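Local coordinates for tight junction protein ZO-3 (Homo sapiens, PDB 3KFV) that acts as a scaffold linking tight-junction membrane proteins such as claudins and occludin to actin, and is represented here by its SH3 and guanylate kinase-like domains, at residues Lys161-Met166 against Phe170-Thr175; Val148-Pro153 against Ile157-Leu162; Asp189-Ile194 against Val216-Ile221; Ala268-Asn273 against Tyr280-Ala285; Val205-Ile210 against Lys260-Leu265. All coordinates share one frame; numbering follows the deposited sequence.

Contact 1 of 5, residues Lys161-Met166 against Phe170-Thr175; sequences KLTAEM and FEIAET
Phe-170, on strand 170-172, an outermost strand of the parallel sheet in the guanylate kinase-like domain, lays its side chain against the end of helix 155-165. Its CB meets the methyl CG2 of Thr-163 at 3.6 Å, while Thr-163 OG1 turns back to hydrogen-bond Met-159 O. With CG anti to its own carbonyl carbon (chi1 -66°), the phenyl ring faces Leu-162, whose CB stands over one face, 4.3 Å from the centroid and 16° off the normal, a CH-pi contact. On the rim, CE2 lies 4.0 Å from SE of Met-166 (selenomethionine), the selenium being at the ring edge in a Met-aromatic contact; the CE methyl also lies against CE2, obliquely. At the far end, CZ reaches Leu-162 CD2 at 4.1 Å. A weak hydrogen bond from Phe-170 N to Met-166 O, 3.3 Å long, joins the backbones across the short turn. With an alanine here, the loss of the ring would probably open a gap beside Leu-162 and leave the end of Met-166 free to turn. Flat and apolar, the ring suits a place between helix and sheet: it also meets His-200 and Leu-202 on strand 200-203, while Met-166 touches helix 278-290.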
# COMPACT_ATOMS: atom_id res chain seq x y z
N LYS A 161 6.01 20.69 1.36
CA LYS A 161 6.49 21.21 0.08
C LYS A 161 5.52 20.93 -1.06
O LYS A 161 5.36 21.75 -1.97
CB LYS A 161 7.88 20.65 -0.25
CG LYS A 161 9.01 21.27 0.55
CD LYS A 161 10.32 21.23 -0.23
CE LYS A 161 11.41 22.03 0.47
NZ LYS A 161 10.98 23.42 0.75
N LEU A 162 4.88 19.76 -1.02
CA LEU A 162 3.93 19.37 -2.07
C LEU A 162 2.70 20.26 -2.10
O LEU A 162 2.30 20.74 -3.17
CB LEU A 162 3.51 17.92 -1.90
CG LEU A 162 4.53 16.88 -2.35
CD1 LEU A 162 4.06 15.48 -1.97
CD2 LEU A 162 4.80 17.01 -3.84
N THR A 163 2.08 20.45 -0.95
CA THR A 163 0.87 21.26 -0.87
C THR A 163 1.17 22.74 -1.05
O THR A 163 0.34 23.50 -1.55
CB THR A 163 0.12 21.03 0.46
OG1 THR A 163 1.05 21.06 1.54
CG2 THR A 163 -0.57 19.69 0.45
N ALA A 164 2.37 23.15 -0.64
CA ALA A 164 2.77 24.54 -0.74
C ALA A 164 3.02 24.91 -2.19
O ALA A 164 2.76 26.03 -2.62
CB ALA A 164 4.01 24.79 0.09
N GLU A 165 3.53 23.94 -2.95
CA GLU A 165 3.89 24.17 -4.33
C GLU A 165 2.69 23.95 -5.25
O GLU A 165 2.59 24.56 -6.31
CB GLU A 165 5.04 23.24 -4.72
CG GLU A 165 5.55 23.40 -6.13
CD GLU A 165 6.72 22.47 -6.44
OE1 GLU A 165 7.28 21.89 -5.49
OE2 GLU A 165 7.08 22.33 -7.63
N MSE A 166 1.78 23.08 -4.82
CA MSE A 166 0.67 22.64 -5.66
C MSE A 166 -0.60 22.37 -4.87
O MSE A 166 -1.06 21.24 -4.79
CB MSE A 166 1.07 21.39 -6.44
CG MSE A 166 2.25 21.59 -7.38
SE MSE A 166 3.03 19.91 -8.02
CE MSE A 166 3.81 19.25 -6.35
N PHE A 170 -2.82 18.55 -4.17
CA PHE A 170 -2.43 17.89 -2.93
C PHE A 170 -3.09 18.53 -1.73
O PHE A 170 -3.23 19.75 -1.66
CB PHE A 170 -0.91 17.96 -2.74
CG PHE A 170 -0.13 17.19 -3.76
CD1 PHE A 170 0.04 15.82 -3.63
CD2 PHE A 170 0.45 17.83 -4.85
CE1 PHE A 170 0.77 15.10 -4.57
CE2 PHE A 170 1.18 17.12 -5.78
CZ PHE A 170 1.34 15.75 -5.64
N GLU A 171 -3.52 17.70 -0.79
CA GLU A 171 -3.96 18.17 0.51
C GLU A 171 -3.51 17.15 1.53
O GLU A 171 -3.61 15.95 1.29
CB GLU A 171 -5.48 18.33 0.56
CG GLU A 171 -5.96 18.87 1.90
CD GLU A 171 -7.46 19.13 1.94
OE1 GLU A 171 -8.05 19.00 3.04
OE2 GLU A 171 -8.04 19.45 0.88
N ILE A 172 -3.01 17.62 2.67
CA ILE A 172 -2.65 16.71 3.74
C ILE A 172 -3.90 16.18 4.42
O ILE A 172 -4.77 16.94 4.83
CB ILE A 172 -1.75 17.40 4.79
CG1 ILE A 172 -0.37 17.67 4.20
CG2 ILE A 172 -1.63 16.54 6.03
CD1 ILE A 172 0.54 18.42 5.12
N ALA A 173 -4.00 14.85 4.53
CA ALA A 173 -5.10 14.22 5.25
C ALA A 173 -4.93 14.48 6.74
O ALA A 173 -3.90 14.14 7.33
CB ALA A 173 -5.12 12.73 4.96
N GLU A 174 -5.95 15.07 7.37
CA GLU A 174 -5.87 15.44 8.78
C GLU A 174 -6.11 14.26 9.74
O GLU A 174 -7.19 13.66 9.72
CB GLU A 174 -6.85 16.58 9.10
N THR A 175 -5.12 13.94 10.57
CA THR A 175 -5.22 12.85 11.55
C THR A 175 -5.10 13.33 13.00
O THR A 175 -4.38 14.29 13.29
CB THR A 175 -4.17 11.74 11.29
OG1 THR A 175 -2.89 12.14 11.82
CG2 THR A 175 -4.04 11.46 9.80

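Contact 2 of 5, residues Val148-Pro153 against Ile157-Leu162; sequences VVILGP and IAMQKL
Ile-150 projects from strand 148-151 at Ala-158 and Met-159 of the following helix, in the beta-alpha unit that, in guanylate kinases and other P-loop proteins, carries the phosphate-binding loop between strand and helix; the equivalent connection here lacks the P-loop signature. Gly-152 lies in this connection with positive phi (115°), where a CB would collide with the carbonyl oxygen of the residue before. Ile-150 divides its two branches between Ala-158 and Met-159. Its CG2 arm, anti to the backbone N, runs to the methyl of Ala-158, which faces the strand. Its CG1 arm, anti to the carbonyl carbon (chi1 -48°), turns to the flank of Met-159, a selenomethionine, whose CG passes at 4.2 Å. Ala-158 suits the spot because its short side chain admits the isoleucine branch, with the two CA atoms 7.6 Å apart. Met-159 is longer and flexible, and its far end packs on Leu-202 and Ile-172. No hydrogen bond crosses, so the join is made by buried hydrocarbon alone. Phe-225 and Leu-283 extend the apolar layer around Ile-150, and Trp-279 packs on Ala-158. The nearest atoms of strand and helix are Ile-150 CG2 and Ala-158 CB, separated by 4.0 Å.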
# COMPACT_ATOMS: atom_id res chain seq x y z
N VAL A 148 -1.40 9.20 -1.41
CA VAL A 148 0.04 9.03 -1.44
C VAL A 148 0.58 8.94 -0.02
O VAL A 148 0.39 9.85 0.78
CB VAL A 148 0.75 10.19 -2.19
CG1 VAL A 148 2.26 10.00 -2.18
CG2 VAL A 148 0.24 10.30 -3.63
N VAL A 149 1.23 7.83 0.29
CA VAL A 149 1.80 7.63 1.61
C VAL A 149 3.31 7.89 1.60
O VAL A 149 4.05 7.22 0.88
CB VAL A 149 1.52 6.21 2.14
CG1 VAL A 149 2.28 5.96 3.42
CG2 VAL A 149 0.02 6.00 2.35
N ILE A 150 3.76 8.86 2.38
CA ILE A 150 5.18 9.15 2.46
C ILE A 150 5.74 8.57 3.75
O ILE A 150 5.36 8.99 4.84
CB ILE A 150 5.48 10.66 2.42
CG1 ILE A 150 4.70 11.34 1.27
CG2 ILE A 150 6.99 10.92 2.30
CD1 ILE A 150 5.34 11.21 -0.08
N LEU A 151 6.64 7.60 3.61
CA LEU A 151 7.29 6.96 4.74
C LEU A 151 8.76 7.33 4.75
O LEU A 151 9.34 7.59 3.70
CB LEU A 151 7.15 5.45 4.66
CG LEU A 151 5.73 4.91 4.57
CD1 LEU A 151 5.75 3.40 4.42
CD2 LEU A 151 4.92 5.32 5.78
N GLY A 152 9.37 7.35 5.93
CA GLY A 152 10.74 7.80 6.05
C GLY A 152 10.83 9.07 6.87
O GLY A 152 9.82 9.60 7.33
N PRO A 153 12.06 9.58 7.05
CA PRO A 153 12.30 10.68 7.99
C PRO A 153 12.05 12.06 7.41
O PRO A 153 12.57 13.03 7.95
CB PRO A 153 13.79 10.52 8.33
CG PRO A 153 14.26 9.27 7.63
CD PRO A 153 13.31 9.07 6.49
N ILE A 157 8.34 17.14 5.84
CA ILE A 157 8.94 18.06 4.88
C ILE A 157 8.37 17.85 3.49
O ILE A 157 7.98 18.81 2.81
CB ILE A 157 10.47 17.89 4.83
CG1 ILE A 157 11.09 18.34 6.15
CG2 ILE A 157 11.05 18.65 3.65
CD1 ILE A 157 12.48 17.79 6.39
N ALA A 158 8.32 16.59 3.06
CA ALA A 158 7.80 16.25 1.74
C ALA A 158 6.36 16.71 1.55
O ALA A 158 6.02 17.29 0.53
CB ALA A 158 7.91 14.75 1.50
N MSE A 159 5.52 16.47 2.55
CA MSE A 159 4.10 16.81 2.47
C MSE A 159 3.83 18.32 2.47
O MSE A 159 2.90 18.79 1.82
CB MSE A 159 3.31 16.14 3.59
CG MSE A 159 3.22 14.62 3.46
SE MSE A 159 2.43 13.77 5.05
CE MSE A 159 0.58 14.32 4.79
N GLN A 160 4.65 19.08 3.19
CA GLN A 160 4.49 20.53 3.24
C GLN A 160 4.88 21.13 1.90
O GLN A 160 4.16 21.97 1.36
CB GLN A 160 5.33 21.14 4.36
N LYS A 161 6.01 20.69 1.36
CA LYS A 161 6.49 21.21 0.08
C LYS A 161 5.52 20.93 -1.06
O LYS A 161 5.36 21.75 -1.97
CB LYS A 161 7.88 20.65 -0.25
CG LYS A 161 9.01 21.27 0.55
CD LYS A 161 10.32 21.23 -0.23
CE LYS A 161 11.41 22.03 0.47
NZ LYS A 161 10.98 23.42 0.75
N LEU A 162 4.88 19.76 -1.02
CA LEU A 162 3.93 19.37 -2.07
C LEU A 162 2.70 20.26 -2.10
O LEU A 162 2.30 20.74 -3.17
CB LEU A 162 3.51 17.92 -1.90
CG LEU A 162 4.53 16.88 -2.35
CD1 LEU A 162 4.06 15.48 -1.97
CD2 LEU A 162 4.80 17.01 -3.84

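Contact 3 of 5, residues Asp189-Ile194 against Val216-Ile221; sequences DTVRVI and VQYYPI
Tyr-218 reaches out of the loop between helix 207-215 and strand 221-227 and lays its ring end against Arg-192 and Val-191 on helix 188-196. Its hydroxyl oxygen OH comes to rest beside the aliphatic part of Arg-192, 3.3 Å from CG. The arginine's plane stands nearly upright to the ring, 84° away, so the two groups do not stack. The guanidinium is steadied from its own helix: NE points into OD1 of Asp-189, one turn back, in a salt bridge of 3.1 Å that is almost straight (167°), lies in the guanidinium plane and uses the anti lone pair. Helix 188-196 is the connection of a beta-alpha-beta crossover between the parallel, adjacent strands 170-172 and 200-203, and Tyr-218 touches it just after a Schellman motif, with Gln-217 at positive phi, has ended helix 207-215. Val-191 supplies the apolar half: CG1, anti to the backbone N (chi1 -176°), approaches CD1 of Tyr-218 obliquely at 4.0 Å. A serine in place of Tyr-218 would probably leave Val-191 CG1 without the ring beside it and the Arg-192 methylenes without the hydroxyl that rests on them. Pro-147 meets both Val-191 and Tyr-218, and Leu-213 of helix 207-215 packs on the tyrosine.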
# COMPACT_ATOMS: atom_id res chain seq x y z
N ASP A 189 -12.99 8.20 5.40
CA ASP A 189 -13.77 9.30 4.85
C ASP A 189 -12.92 10.52 4.62
O ASP A 189 -13.16 11.30 3.69
CB ASP A 189 -14.94 9.68 5.76
CG ASP A 189 -16.00 10.50 5.03
OD1 ASP A 189 -16.42 10.06 3.93
OD2 ASP A 189 -16.41 11.57 5.55
N THR A 190 -11.92 10.71 5.47
CA THR A 190 -11.03 11.85 5.32
C THR A 190 -10.37 11.79 3.95
O THR A 190 -10.35 12.78 3.22
CB THR A 190 -9.95 11.90 6.40
OG1 THR A 190 -10.57 12.20 7.66
CG2 THR A 190 -8.95 12.99 6.10
N VAL A 191 -9.86 10.60 3.62
CA VAL A 191 -9.18 10.38 2.35
C VAL A 191 -10.16 10.50 1.18
O VAL A 191 -9.87 11.17 0.19
CB VAL A 191 -8.51 8.99 2.31
CG1 VAL A 191 -7.72 8.82 1.02
CG2 VAL A 191 -7.60 8.82 3.52
N ARG A 192 -11.33 9.88 1.32
CA ARG A 192 -12.37 9.96 0.30
C ARG A 192 -12.75 11.41 -0.03
O ARG A 192 -12.88 11.77 -1.20
CB ARG A 192 -13.62 9.20 0.75
CG ARG A 192 -14.52 8.77 -0.39
CD ARG A 192 -15.93 8.49 0.09
NE ARG A 192 -15.98 8.12 1.50
CZ ARG A 192 -15.91 6.86 1.95
NH1 ARG A 192 -15.79 5.85 1.11
NH2 ARG A 192 -15.97 6.63 3.25
N VAL A 193 -12.94 12.23 0.99
CA VAL A 193 -13.34 13.62 0.77
C VAL A 193 -12.29 14.36 -0.06
O VAL A 193 -12.65 15.15 -0.95
CB VAL A 193 -13.63 14.35 2.11
CG1 VAL A 193 -13.36 15.84 1.99
CG2 VAL A 193 -15.06 14.10 2.54
N ILE A 194 -11.01 14.09 0.20
CA ILE A 194 -9.91 14.75 -0.52
C ILE A 194 -9.79 14.27 -1.97
O ILE A 194 -9.52 15.06 -2.87
CB ILE A 194 -8.56 14.53 0.18
CG1 ILE A 194 -8.47 15.39 1.44
CG2 ILE A 194 -7.41 14.84 -0.76
CD1 ILE A 194 -7.39 14.95 2.41
N VAL A 216 -9.20 -1.99 0.75
CA VAL A 216 -10.38 -1.35 0.18
C VAL A 216 -10.08 -0.78 -1.21
O VAL A 216 -10.92 -0.12 -1.80
CB VAL A 216 -10.94 -0.22 1.08
CG1 VAL A 216 -11.32 -0.78 2.44
CG2 VAL A 216 -9.93 0.91 1.21
N GLN A 217 -8.87 -1.03 -1.70
CA GLN A 217 -8.54 -0.74 -3.09
C GLN A 217 -8.38 0.75 -3.42
O GLN A 217 -8.63 1.19 -4.54
CB GLN A 217 -9.54 -1.41 -4.03
CG GLN A 217 -9.58 -2.92 -3.86
CD GLN A 217 -10.37 -3.62 -4.94
OE1 GLN A 217 -9.79 -4.28 -5.81
NE2 GLN A 217 -11.69 -3.49 -4.90
N TYR A 218 -7.95 1.51 -2.42
CA TYR A 218 -7.51 2.88 -2.62
C TYR A 218 -6.07 2.86 -3.10
O TYR A 218 -5.58 3.83 -3.66
CB TYR A 218 -7.62 3.67 -1.32
CG TYR A 218 -8.98 4.28 -1.12
CD1 TYR A 218 -9.12 5.64 -0.89
CD2 TYR A 218 -10.14 3.51 -1.18
CE1 TYR A 218 -10.36 6.22 -0.71
CE2 TYR A 218 -11.39 4.08 -1.01
CZ TYR A 218 -11.50 5.43 -0.77
OH TYR A 218 -12.73 6.02 -0.59
N TYR A 219 -5.40 1.73 -2.86
CA TYR A 219 -4.03 1.47 -3.31
C TYR A 219 -3.14 2.70 -3.34
O TYR A 219 -2.83 3.22 -4.41
CB TYR A 219 -4.03 0.80 -4.68
CG TYR A 219 -4.58 -0.60 -4.66
CD1 TYR A 219 -3.93 -1.61 -3.95
CD2 TYR A 219 -5.74 -0.92 -5.33
CE1 TYR A 219 -4.43 -2.89 -3.92
CE2 TYR A 219 -6.25 -2.20 -5.31
CZ TYR A 219 -5.59 -3.18 -4.60
OH TYR A 219 -6.11 -4.45 -4.59
N PRO A 220 -2.71 3.15 -2.15
CA PRO A 220 -1.89 4.36 -2.07
C PRO A 220 -0.64 4.18 -2.90
O PRO A 220 -0.25 3.04 -3.18
CB PRO A 220 -1.50 4.44 -0.59
CG PRO A 220 -2.34 3.44 0.12
CD PRO A 220 -2.73 2.41 -0.88
N ILE A 221 -0.02 5.28 -3.31
CA ILE A 221 1.35 5.22 -3.78
C ILE A 221 2.21 5.35 -2.52
O ILE A 221 2.10 6.32 -1.79
CB ILE A 221 1.66 6.36 -4.77
CG1 ILE A 221 0.78 6.22 -6.02
CG2 ILE A 221 3.13 6.36 -5.14
CD1 ILE A 221 0.82 7.42 -6.93

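Contact 4 of 5, residues Ala268-Asn273 against Tyr280-Ala285; sequences ATIPLN and YQELKA
Ile-270 forms the close-packed part of this contact, pushing its long arm into the side of helix 278-290. CG1 is anti to the carbonyl carbon (chi1 -66°), and the extended chain carries CD1 to the helix backbone, 3.7 Å from both N and CA of Leu-283. The same methyl lies 4.3 Å from Leu-283 CB and 4.1 Å from Glu-282 CB, so it rests between two successive helix residues. Isoleucine suits this buried strand position, where a slim branched chain can fill the space up to the helix; Phe-225, Trp-279 and Ile-286 complete its apolar surroundings. Toward solvent the fit is looser. Glu-282 begins by heading for the strand, and its chain, extended beyond CG, crosses Ile-270 obliquely, with OE1 4.0 Å from CG2. The carboxylate then comes only within 4.4 Å of Pro-271 CD, through the same OE1. Both Glu-282 and Pro-271 are exposed, as befits a charged side chain and a rigid ring at the border of the interface. The short strand and helix segments run nearly antiparallel, at 166° with axes 9.1 Å apart. This is the beta-alpha unit in which the helix after an edge strand folds back over a parallel sheet, here of order 2-3-1-4-5 as in nucleoside monophosphate kinases.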
# COMPACT_ATOMS: atom_id res chain seq x y z
N ALA A 268 7.77 2.52 -3.97
CA ALA A 268 9.01 3.17 -4.38
C ALA A 268 9.90 3.50 -3.19
O ALA A 268 9.42 3.80 -2.10
CB ALA A 268 8.73 4.43 -5.17
N THR A 269 11.21 3.44 -3.40
CA THR A 269 12.16 3.93 -2.42
C THR A 269 13.01 5.00 -3.10
O THR A 269 13.24 4.94 -4.30
CB THR A 269 13.08 2.81 -1.86
OG1 THR A 269 14.17 2.57 -2.76
CG2 THR A 269 12.30 1.52 -1.64
N ILE A 270 13.47 5.98 -2.33
CA ILE A 270 14.28 7.06 -2.87
C ILE A 270 15.38 7.39 -1.89
O ILE A 270 15.11 7.67 -0.72
CB ILE A 270 13.44 8.33 -3.13
CG1 ILE A 270 12.41 8.08 -4.24
CG2 ILE A 270 14.33 9.51 -3.48
CD1 ILE A 270 11.51 9.27 -4.52
N PRO A 271 16.64 7.36 -2.35
CA PRO A 271 17.80 7.62 -1.51
C PRO A 271 17.93 9.10 -1.17
O PRO A 271 17.97 9.94 -2.07
CB PRO A 271 18.99 7.21 -2.39
CG PRO A 271 18.40 6.49 -3.56
CD PRO A 271 17.03 7.04 -3.74
N LEU A 272 17.96 9.41 0.13
CA LEU A 272 18.32 10.75 0.57
C LEU A 272 19.84 10.83 0.52
O LEU A 272 20.53 10.21 1.34
CB LEU A 272 17.83 11.00 1.99
CG LEU A 272 16.33 10.93 2.28
CD1 LEU A 272 16.08 11.10 3.76
CD2 LEU A 272 15.56 11.97 1.48
N ASN A 273 20.36 11.57 -0.45
CA ASN A 273 21.80 11.62 -0.66
C ASN A 273 22.33 13.05 -0.71
O ASN A 273 22.97 13.45 -1.69
CB ASN A 273 22.19 10.86 -1.93
N TYR A 280 13.32 15.21 -3.87
CA TYR A 280 12.02 15.85 -4.02
C TYR A 280 11.58 15.83 -5.48
O TYR A 280 10.40 15.65 -5.77
CB TYR A 280 12.08 17.29 -3.51
CG TYR A 280 10.75 17.99 -3.55
CD1 TYR A 280 9.74 17.67 -2.65
CD2 TYR A 280 10.50 18.99 -4.50
CE1 TYR A 280 8.52 18.31 -2.69
CE2 TYR A 280 9.28 19.63 -4.55
CZ TYR A 280 8.29 19.29 -3.64
OH TYR A 280 7.07 19.92 -3.68
N GLN A 281 12.53 16.01 -6.39
CA GLN A 281 12.27 15.93 -7.82
C GLN A 281 11.81 14.53 -8.21
O GLN A 281 10.73 14.35 -8.79
CB GLN A 281 13.51 16.32 -8.62
CG GLN A 281 13.92 17.78 -8.49
CD GLN A 281 12.90 18.74 -9.07
OE1 GLN A 281 12.25 19.51 -8.35
NE2 GLN A 281 12.74 18.71 -10.39
N GLU A 282 12.63 13.53 -7.90
CA GLU A 282 12.26 12.13 -8.12
C GLU A 282 10.91 11.81 -7.50
O GLU A 282 10.09 11.11 -8.09
CB GLU A 282 13.35 11.20 -7.59
CG GLU A 282 14.35 10.79 -8.67
CD GLU A 282 15.73 10.40 -8.11
OE1 GLU A 282 15.80 9.60 -7.15
OE2 GLU A 282 16.74 10.88 -8.67
N LEU A 283 10.66 12.35 -6.30
CA LEU A 283 9.37 12.13 -5.66
C LEU A 283 8.25 12.54 -6.60
O LEU A 283 7.40 11.73 -6.94
CB LEU A 283 9.27 12.90 -4.34
CG LEU A 283 7.92 12.86 -3.61
CD1 LEU A 283 7.41 11.44 -3.43
CD2 LEU A 283 8.01 13.57 -2.26
N LYS A 284 8.27 13.80 -7.02
CA LYS A 284 7.18 14.35 -7.83
C LYS A 284 6.96 13.56 -9.12
O LYS A 284 5.82 13.36 -9.54
CB LYS A 284 7.44 15.83 -8.14
CG LYS A 284 7.12 16.77 -6.99
CD LYS A 284 7.16 18.22 -7.44
CE LYS A 284 8.57 18.66 -7.80
NZ LYS A 284 8.60 20.03 -8.36
N ALA A 285 8.05 13.12 -9.73
CA ALA A 285 7.97 12.33 -10.95
C ALA A 285 7.35 10.96 -10.68
O ALA A 285 6.56 10.45 -11.48
CB ALA A 285 9.36 12.18 -11.56

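Contact 5 of 5, residues Val205-Ile210 against Lys260-Leu265; sequences VTPSAI and KHSSHL
A packing contact, mostly apolar and with no hydrogen bond across it, joins the first turn of helix 207-215 to the chain from Ser-262 to Leu-265, which ends in a 3-10 turn, against a face of the parallel sheet of the guanylate kinase-like domain. Pro-207 opens helix 207-215, a place that suits proline because its missing N-H is not needed in the first turn. The preceding Thr-206 is the N-cap: its OG1 accepts from Ala-209 N at 3.2 Å, nearly straight at 173°, and so satisfies an N-H that lacks a helical partner. Across the contact, CG of Pro-207 is met by Ser-262 OG at 3.3 Å, a small side chain that lets the backbones come near. Leu-265 meets Pro-207 as well. Its CG lies anti to the carbonyl carbon (chi1 -66°), sending CD1 to Pro-207 CB at 3.8 Å, while CD2 makes a looser approach to Ile-210 CG2 at 4.4 Å. The bond from Leu-265 N to Ser-262 O, 2.8 Å, holds the turn that presents the leucine. Leu-265 also touches Glu-211 and Asn-214, and Ile-210 packs on Val-149 and Leu-151 of strand 148-151, while the chain leaving helix 248-262 passes through Leu-265 into strand 268-272.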
# COMPACT_ATOMS: atom_id res chain seq x y z
N VAL A 205 1.34 7.61 7.77
CA VAL A 205 0.65 6.55 8.49
C VAL A 205 1.50 5.30 8.70
O VAL A 205 2.62 5.21 8.22
CB VAL A 205 -0.66 6.15 7.77
CG1 VAL A 205 -1.73 7.22 7.99
CG2 VAL A 205 -0.42 5.90 6.29
N THR A 206 0.93 4.35 9.42
CA THR A 206 1.61 3.12 9.76
C THR A 206 1.45 2.09 8.65
O THR A 206 0.59 2.24 7.78
CB THR A 206 1.02 2.51 11.04
OG1 THR A 206 -0.38 2.24 10.83
CG2 THR A 206 1.18 3.47 12.21
N PRO A 207 2.29 1.04 8.67
CA PRO A 207 2.11 -0.10 7.77
C PRO A 207 0.70 -0.67 7.85
O PRO A 207 0.14 -1.05 6.82
CB PRO A 207 3.12 -1.11 8.31
CG PRO A 207 4.23 -0.25 8.84
CD PRO A 207 3.55 0.97 9.42
N SER A 208 0.14 -0.72 9.05
CA SER A 208 -1.22 -1.23 9.24
C SER A 208 -2.23 -0.42 8.45
O SER A 208 -3.04 -0.97 7.71
CB SER A 208 -1.59 -1.23 10.72
OG SER A 208 -0.60 -1.90 11.49
N ALA A 209 -2.17 0.90 8.60
CA ALA A 209 -3.01 1.80 7.81
C ALA A 209 -2.90 1.49 6.31
O ALA A 209 -3.90 1.48 5.59
CB ALA A 209 -2.64 3.24 8.07
N ILE A 210 -1.68 1.26 5.85
CA ILE A 210 -1.43 1.00 4.44
C ILE A 210 -2.12 -0.28 3.96
O ILE A 210 -2.67 -0.30 2.86
CB ILE A 210 0.07 0.92 4.14
CG1 ILE A 210 0.74 2.23 4.53
CG2 ILE A 210 0.31 0.62 2.67
CD1 ILE A 210 2.24 2.22 4.35
N LYS A 260 13.33 -2.76 7.49
CA LYS A 260 13.52 -4.14 7.91
C LYS A 260 12.27 -4.96 7.66
O LYS A 260 12.30 -5.97 6.95
CB LYS A 260 13.89 -4.19 9.40
CG LYS A 260 14.32 -5.56 9.91
N HIS A 261 11.15 -4.51 8.22
CA HIS A 261 9.94 -5.32 8.29
C HIS A 261 8.80 -4.91 7.35
O HIS A 261 7.81 -5.64 7.23
CB HIS A 261 9.43 -5.34 9.74
CG HIS A 261 10.51 -5.60 10.75
ND1 HIS A 261 10.78 -4.73 11.78
CD2 HIS A 261 11.38 -6.63 10.88
CE1 HIS A 261 11.78 -5.22 12.51
NE2 HIS A 261 12.16 -6.36 11.98
N SER A 262 8.92 -3.77 6.68
CA SER A 262 7.79 -3.26 5.90
C SER A 262 8.07 -3.07 4.40
O SER A 262 7.18 -2.70 3.65
CB SER A 262 7.25 -1.96 6.51
OG SER A 262 6.67 -2.20 7.78
N SER A 263 9.31 -3.35 3.99
CA SER A 263 9.70 -3.30 2.58
C SER A 263 8.57 -3.68 1.62
O SER A 263 8.36 -3.01 0.61
CB SER A 263 10.87 -4.25 2.31
OG SER A 263 12.09 -3.70 2.77
N HIS A 264 7.87 -4.77 1.94
CA HIS A 264 6.92 -5.36 1.00
C HIS A 264 5.79 -4.40 0.61
O HIS A 264 5.14 -4.58 -0.41
CB HIS A 264 6.36 -6.67 1.56
CG HIS A 264 5.42 -6.50 2.72
ND1 HIS A 264 5.87 -6.38 4.02
CD2 HIS A 264 4.07 -6.43 2.77
CE1 HIS A 264 4.82 -6.24 4.83
NE2 HIS A 264 3.72 -6.27 4.09
N LEU A 265 5.58 -3.37 1.43
CA LEU A 265 4.50 -2.42 1.21
C LEU A 265 4.92 -1.19 0.40
O LEU A 265 4.09 -0.35 0.08
CB LEU A 265 3.92 -1.96 2.55
CG LEU A 265 3.20 -2.99 3.42
CD1 LEU A 265 2.89 -2.40 4.79
CD2 LEU A 265 1.93 -3.47 2.73

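Overall arrangement
Along the chain, contact 2 comes first, closing the short connection between strand 148-151 and helix 155-165. Contact 1 starts on that same helix, sharing Lys-161 and Leu-162 with it, and closes the turn into strand 170-172. Contacts 3 and 5 follow with alternating segments, so their loops cross: 189-194 reaches forward to 216-221, and 205-210 spans some fifty residues to 260-265. Contact 4 closes the final beta-alpha connection from strand 268-272 to helix 278-290. None nests within another. Helix 278-290 meets helix 155-165 through Glu-165, which hydrogen-bonds Tyr-280 and forms a salt bridge with Lys-284, tying contact 4 to contact 1. Central strand 148-151 joins contacts 2, 3 and 5, through Val-149 and Leu-151.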